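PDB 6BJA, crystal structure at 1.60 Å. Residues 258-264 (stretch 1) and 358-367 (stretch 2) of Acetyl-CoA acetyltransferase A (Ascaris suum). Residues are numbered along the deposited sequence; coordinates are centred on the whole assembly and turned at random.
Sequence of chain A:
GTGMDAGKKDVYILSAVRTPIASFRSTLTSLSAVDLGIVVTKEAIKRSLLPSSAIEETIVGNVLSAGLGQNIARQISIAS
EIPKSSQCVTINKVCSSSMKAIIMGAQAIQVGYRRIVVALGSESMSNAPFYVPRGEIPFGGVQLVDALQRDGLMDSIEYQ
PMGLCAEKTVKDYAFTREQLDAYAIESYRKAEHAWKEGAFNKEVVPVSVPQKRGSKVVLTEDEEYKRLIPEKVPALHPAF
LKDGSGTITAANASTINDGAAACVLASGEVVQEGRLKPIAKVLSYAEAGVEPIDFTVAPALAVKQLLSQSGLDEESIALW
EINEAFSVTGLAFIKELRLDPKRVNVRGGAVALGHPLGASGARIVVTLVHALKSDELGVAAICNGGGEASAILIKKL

Stretch 1, residues 258-264: DGAAACV
Stretch 2 (358-367) GASGARIVVT

Gly259 to Val264 lie in a strand, and Ser360 to Thr367 lie in a helix. Phi/psi run near -150/145 through Ala260 to Ala262 and near -65/-40 from Gly361 to Thr367. The axes approach to 6.8 Å, with 52° between their N-to-C directions. Register is set by two pairs: Ala260 CA lies 5.0 Å from Ala359 CA, and Ala261 CA lies 5.1 Å from Arg363 CA.

Around these pairs, much of the contact is made by alanine methyl groups. Ala359 points toward the strand, its CB 3.4 Å from Gly259 O and 3.9 Å from Ala260 CA. Ala261 also points across and is the most covered residue. Its CB lies 3.6 Å from Arg363 N, 3.9 Å from Ala362 CB and 4.2 Å from Val366 CG2. Ala260 and Ala262 point away, alternating with Ala261 and Cys263, which point toward the helix.

Cys263 has chi1 m (-59°). Its SG reaches Val365 CG1 at 4.3 Å and Val366 CG2 at 4.2 Å. Both valines are t, near 170°.

Arg363 starts sideways, but its end leads away from the strand. Chi1 to chi3 are t, m, m, with chi4 at 162°. This brings NH1 to Thr367 OG1, a 2.9 Å hydrogen bond one turn on; Thr367 is m. Arg363 N donates a 2.9 Å hydrogen bond to Ala359 O. No hydrogen bond crosses the contact.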

# COMPACT_ATOMS: atom_id res chain seq x y z
N ASP A 258 -3.31 -5.39 23.67
CA ASP A 258 -4.56 -4.64 23.62
C ASP A 258 -5.19 -4.57 25.02
O ASP A 258 -5.22 -5.57 25.73
CB ASP A 258 -5.59 -5.29 22.68
CG ASP A 258 -5.09 -5.47 21.25
OD1 ASP A 258 -4.22 -4.71 20.82
OD2 ASP A 258 -5.63 -6.37 20.55
N GLY A 259 -5.71 -3.40 25.40
CA GLY A 259 -6.37 -3.25 26.68
C GLY A 259 -6.74 -1.83 27.02
O GLY A 259 -6.31 -0.90 26.34
N ALA A 260 -7.53 -1.67 28.08
CA ALA A 260 -7.95 -0.36 28.56
C ALA A 260 -8.14 -0.36 30.07
O ALA A 260 -8.31 -1.40 30.70
CB ALA A 260 -9.24 0.09 27.86
N ALA A 261 -8.08 0.83 30.65
CA ALA A 261 -8.24 0.99 32.09
C ALA A 261 -8.77 2.38 32.39
O ALA A 261 -8.41 3.33 31.70
CB ALA A 261 -6.91 0.78 32.81
N ALA A 262 -9.61 2.50 33.41
CA ALA A 262 -10.30 3.76 33.70
C ALA A 262 -10.53 3.99 35.17
O ALA A 262 -10.79 3.03 35.92
CB ALA A 262 -11.67 3.82 32.97
N CYS A 263 -10.49 5.25 35.57
CA CYS A 263 -10.88 5.67 36.92
C CYS A 263 -11.84 6.83 36.86
O CYS A 263 -11.67 7.74 36.04
CB CYS A 263 -9.70 6.12 37.75
SG CYS A 263 -8.38 4.95 38.01
N VAL A 264 -12.84 6.84 37.73
CA VAL A 264 -13.64 8.05 37.93
C VAL A 264 -13.06 8.81 39.11
O VAL A 264 -12.84 8.23 40.17
CB VAL A 264 -15.13 7.71 38.18
CG1 VAL A 264 -15.91 8.93 38.63
CG2 VAL A 264 -15.73 7.16 36.93
N GLY A 358 -1.01 3.13 25.59
CA GLY A 358 -1.84 4.20 26.11
C GLY A 358 -2.61 3.86 27.37
O GLY A 358 -3.00 4.74 28.12
N ALA A 359 -2.79 2.57 27.62
CA ALA A 359 -3.56 2.12 28.77
C ALA A 359 -2.72 1.90 30.03
O ALA A 359 -3.28 1.87 31.13
CB ALA A 359 -4.28 0.83 28.43
N SER A 360 -1.42 1.69 29.88
CA SER A 360 -0.66 1.17 31.01
C SER A 360 -0.56 2.11 32.21
O SER A 360 -0.54 1.66 33.36
CB SER A 360 0.74 0.76 30.56
OG SER A 360 0.67 -0.50 29.93
N GLY A 361 -0.52 3.41 31.97
CA GLY A 361 -0.51 4.37 33.07
C GLY A 361 -1.69 4.20 34.00
O GLY A 361 -1.54 4.04 35.21
N ALA A 362 -2.90 4.20 33.44
CA ALA A 362 -4.08 3.97 34.27
C ALA A 362 -4.14 2.53 34.78
O ALA A 362 -4.61 2.27 35.90
CB ALA A 362 -5.31 4.30 33.48
N ARG A 363 -3.65 1.59 33.99
CA ARG A 363 -3.73 0.18 34.35
C ARG A 363 -2.93 -0.05 35.64
O ARG A 363 -3.40 -0.74 36.55
CB ARG A 363 -3.22 -0.71 33.21
CG ARG A 363 -3.72 -2.16 33.22
CD ARG A 363 -3.03 -3.04 34.25
NE ARG A 363 -1.59 -3.15 33.98
CZ ARG A 363 -0.69 -3.55 34.88
NH1 ARG A 363 -1.05 -3.83 36.12
NH2 ARG A 363 0.57 -3.64 34.52
N ILE A 364 -1.73 0.54 35.76
CA ILE A 364 -0.98 0.30 37.00
C ILE A 364 -1.57 1.03 38.20
O ILE A 364 -1.47 0.55 39.33
CB ILE A 364 0.53 0.65 36.86
CG1 ILE A 364 0.78 2.15 36.64
CG2 ILE A 364 1.14 -0.19 35.75
CD1 ILE A 364 2.29 2.57 36.81
N VAL A 365 -2.25 2.15 37.98
CA VAL A 365 -2.98 2.79 39.07
C VAL A 365 -4.14 1.91 39.54
O VAL A 365 -4.38 1.76 40.75
CB VAL A 365 -3.50 4.18 38.66
CG1 VAL A 365 -4.42 4.75 39.72
CG2 VAL A 365 -2.34 5.13 38.40
N VAL A 366 -4.88 1.33 38.59
CA VAL A 366 -5.95 0.40 38.93
C VAL A 366 -5.41 -0.78 39.75
O VAL A 366 -5.95 -1.09 40.81
CB VAL A 366 -6.67 -0.11 37.66
CG1 VAL A 366 -7.62 -1.26 38.00
CG2 VAL A 366 -7.41 1.03 36.99
N THR A 367 -4.34 -1.41 39.30
CA THR A 367 -3.77 -2.54 40.02
C THR A 367 -3.27 -2.13 41.40
O THR A 367 -3.49 -2.86 42.39
CB THR A 367 -2.66 -3.16 39.18
OG1 THR A 367 -3.26 -3.67 37.98
CG2 THR A 367 -1.97 -4.30 39.92